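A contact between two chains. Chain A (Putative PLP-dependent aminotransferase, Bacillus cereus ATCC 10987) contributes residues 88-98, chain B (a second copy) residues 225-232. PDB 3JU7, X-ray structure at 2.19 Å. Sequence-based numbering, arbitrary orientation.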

# COMPACT_ATOMS: atom_id res chain seq x y z
N PHE A 88 1.61 8.07 -16.42
CA PHE A 88 0.91 6.86 -16.04
C PHE A 88 -0.26 7.28 -15.12
O PHE A 88 -0.17 8.26 -14.41
N PRO A 89 -1.39 6.54 -15.15
CA PRO A 89 -2.54 7.00 -14.34
C PRO A 89 -2.34 7.06 -12.82
O PRO A 89 -3.11 7.73 -12.16
N ALA A 90 -1.34 6.38 -12.29
CA ALA A 90 -1.00 6.51 -10.88
C ALA A 90 -0.89 8.00 -10.45
O ALA A 90 -1.30 8.36 -9.30
N THR A 91 -0.40 8.88 -11.34
CA THR A 91 -0.14 10.28 -10.93
C THR A 91 -1.42 11.04 -10.67
O THR A 91 -1.59 11.60 -9.59
N PRO A 92 -2.35 11.09 -11.65
CA PRO A 92 -3.59 11.80 -11.26
C PRO A 92 -4.41 11.07 -10.16
O PRO A 92 -5.07 11.73 -9.34
N LEU A 93 -4.40 9.75 -10.16
CA LEU A 93 -5.11 9.01 -9.10
C LEU A 93 -4.59 9.39 -7.73
O LEU A 93 -5.37 9.58 -6.78
N ALA A 94 -3.26 9.51 -7.62
CA ALA A 94 -2.67 9.89 -6.35
C ALA A 94 -3.26 11.25 -5.89
O ALA A 94 -3.60 11.40 -4.71
N ALA A 95 -3.44 12.19 -6.83
CA ALA A 95 -3.92 13.54 -6.49
C ALA A 95 -5.39 13.51 -6.03
O ALA A 95 -5.77 14.17 -5.05
N ILE A 96 -6.18 12.75 -6.77
CA ILE A 96 -7.60 12.62 -6.53
C ILE A 96 -7.83 12.01 -5.12
O ILE A 96 -8.72 12.43 -4.43
N TRP A 97 -7.01 11.03 -4.72
CA TRP A 97 -7.12 10.45 -3.38
C TRP A 97 -6.76 11.48 -2.29
O TRP A 97 -7.23 11.37 -1.15
N CYS A 98 -5.90 12.46 -2.61
CA CYS A 98 -5.60 13.55 -1.67
C CYS A 98 -6.63 14.65 -1.71
O CYS A 98 -6.46 15.71 -1.13
N GLU B 225 -6.83 0.66 -19.43
CA GLU B 225 -7.30 2.02 -19.39
C GLU B 225 -8.02 2.25 -18.06
O GLU B 225 -8.80 1.40 -17.58
N CYS B 226 -7.76 3.39 -17.46
CA CYS B 226 -8.39 3.72 -16.18
C CYS B 226 -9.85 4.20 -16.39
O CYS B 226 -10.06 5.28 -16.88
N THR B 227 -10.83 3.39 -15.99
CA THR B 227 -12.26 3.70 -16.15
C THR B 227 -13.00 3.75 -14.80
O THR B 227 -14.20 3.92 -14.76
N MSE B 228 -12.29 3.59 -13.68
CA MSE B 228 -12.90 3.76 -12.37
C MSE B 228 -11.83 4.14 -11.35
O MSE B 228 -10.63 3.90 -11.57
N MSE B 229 -12.25 4.70 -10.23
CA MSE B 229 -11.32 5.04 -9.17
C MSE B 229 -10.39 3.87 -8.89
O MSE B 229 -10.81 2.72 -8.90
N GLY B 230 -9.13 4.18 -8.65
CA GLY B 230 -8.15 3.14 -8.31
C GLY B 230 -6.87 3.66 -7.69
O GLY B 230 -6.68 4.85 -7.48
N PHE B 231 -6.01 2.72 -7.35
CA PHE B 231 -4.69 3.00 -6.80
C PHE B 231 -3.87 1.74 -6.94
O PHE B 231 -4.20 0.92 -7.79
N ASN B 232 -2.81 1.57 -6.16
CA ASN B 232 -2.08 0.31 -6.16
C ASN B 232 -2.19 -0.29 -4.76
O ASN B 232 -1.70 0.31 -3.81

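The most unusual feature of this contact is the way chain B encloses the indole of Trp97(A) on both faces and at its edge. Over one face lies the selenomethionine methyl of Met229(B): CE sits 3.2 Å from the centroid of the five-membered ring of Trp97(A) and only 8° off the ring normal, the geometry of a CH-pi contact. The SE of Met229(B) is farther out, 4.7 Å from the same centroid and oblique at 28°, so the methyl makes the closer approach. Over the opposite face, the Phe231(B) ring forms an offset stack with the six-membered ring of Trp97(A); the centroids are 4.6 Å apart, the planes meet at 10°, and the nearest side-chain carbons, Trp97(A) CE2 and Phe231(B) CD2, are 3.7 Å apart.

The edge of the indole supplies the single hydrogen bond across the stretches. Trp97(A) NE1 donates to Gly230(B) O at 2.9 Å, with an N-H...O angle of 153°, and the acceptor lies near the ring plane, where the N-H points. The acceptor is a backbone carbonyl from the residue between the two that cover the faces, so three consecutive residues of chain B surround one side chain.

The rotamers fit this arrangement. Trp97(A) points toward chain B with chi1 at -86° (m) and chi2 at 99°. Met229(B) leaves its backbone sideways, but its t, p, t chain brings the end nearer to chain A. Phe231(B) also starts sideways, with chi1 at 58° (p) and chi2 at 3°. Gly230(B) has no side chain; Leu93(A) CD1 lies 3.6 Å from Gly230(B) O, a plain contact with the same carbonyl that accepts the indole hydrogen bond.

Within the helix, Leu93(A), Ile96(A) and Trp97(A) fall at i, i+3 and i+4, and all three point toward chain B. Leu93(A) and Trp97(A) are linked by the backbone hydrogen bond from Trp97(A) N to Leu93(A) O at 3.0 Å. Leu93(A), in the m, t rotamer, places CD2 4.2 Å from Cys226(B) SG and 4.3 Å from Met229(B) SE, bridging two parts of the opposing loop. Ile96(A), also m, t, directs CG2 to within 3.7 Å of Met229(B) CE, so that methyl meets an aliphatic side chain as well as the indole. Ala94(A) points away and makes no contact.

At the far end, Pro89(A), with a C-gamma exo pucker, meets Cys226(B), whose chi1 is t, through their CB atoms at 4.2 Å. Together the stretches bury 422 Å², largely through apolar packing around one directional polar bond.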

# COMPACT_ATOMS: atom_id res chain seq x y z
CB PHE A 88 1.86 5.92 -15.34
CG PHE A 88 1.27 4.55 -15.03
CD1 PHE A 88 0.98 3.67 -16.06
CD2 PHE A 88 1.15 4.10 -13.73
CE1 PHE A 88 0.46 2.43 -15.80
CE2 PHE A 88 0.65 2.86 -13.47
CZ PHE A 88 0.30 2.01 -14.53
CB PRO A 89 -3.65 6.02 -14.74
CG PRO A 89 -3.35 5.69 -16.18
CD PRO A 89 -1.82 5.59 -16.20
CB ALA A 90 0.30 5.71 -10.55
CB THR A 91 0.74 11.06 -11.94
OG1 THR A 91 1.83 10.24 -12.36
CG2 THR A 91 1.28 12.37 -11.30
CB PRO A 92 -4.38 11.91 -12.58
CG PRO A 92 -3.79 10.82 -13.50
CD PRO A 92 -2.34 10.72 -13.06
CB LEU A 93 -4.99 7.50 -9.30
CG LEU A 93 -5.77 6.97 -10.51
CD1 LEU A 93 -5.34 5.55 -10.75
CD2 LEU A 93 -7.32 7.16 -10.39
CB ALA A 94 -1.18 9.93 -6.45
CB ALA A 95 -3.75 14.53 -7.68
CB ILE A 96 -8.28 11.72 -7.62
CG1 ILE A 96 -8.23 12.40 -8.97
CG2 ILE A 96 -9.70 11.43 -7.26
CD1 ILE A 96 -8.65 11.51 -10.17
CB TRP A 97 -6.23 9.21 -3.23
CG TRP A 97 -6.82 7.91 -3.68
CD1 TRP A 97 -6.60 7.29 -4.87
CD2 TRP A 97 -7.67 7.03 -2.92
NE1 TRP A 97 -7.28 6.09 -4.92
CE2 TRP A 97 -7.94 5.91 -3.74
CE3 TRP A 97 -8.22 7.08 -1.65
CZ2 TRP A 97 -8.76 4.86 -3.32
CZ3 TRP A 97 -9.01 6.02 -1.22
CH2 TRP A 97 -9.29 4.93 -2.06
CB CYS A 98 -4.23 14.11 -1.95
SG CYS A 98 -2.91 12.92 -1.57
CB GLU B 225 -8.25 2.29 -20.55
CG GLU B 225 -8.94 3.63 -20.39
CD GLU B 225 -9.59 4.16 -21.65
OE1 GLU B 225 -9.43 3.55 -22.73
OE2 GLU B 225 -10.26 5.21 -21.53
CB CYS B 226 -7.57 4.77 -15.44
SG CYS B 226 -8.43 5.31 -13.94
CB THR B 227 -12.96 2.69 -17.11
OG1 THR B 227 -13.09 1.42 -16.46
CG2 THR B 227 -12.17 2.52 -18.42
CB MSE B 228 -13.60 2.45 -11.95
CG MSE B 228 -12.67 1.25 -11.97
SE MSE B 228 -13.20 -0.35 -11.06
CE MSE B 228 -13.53 0.22 -9.29
CB MSE B 229 -12.09 5.40 -7.90
CG MSE B 229 -11.26 5.99 -6.82
SE MSE B 229 -10.37 7.60 -7.44
CE MSE B 229 -9.75 8.13 -5.64
CB PHE B 231 -4.68 3.62 -5.38
CG PHE B 231 -5.37 2.83 -4.26
CD1 PHE B 231 -5.94 1.57 -4.44
CD2 PHE B 231 -5.39 3.37 -2.99
CE1 PHE B 231 -6.57 0.91 -3.35
CE2 PHE B 231 -6.00 2.70 -1.92
CZ PHE B 231 -6.57 1.48 -2.10
CB ASN B 232 -0.63 0.57 -6.53
CG ASN B 232 0.20 -0.67 -6.55
OD1 ASN B 232 -0.27 -1.75 -6.20
ND2 ASN B 232 1.47 -0.53 -6.95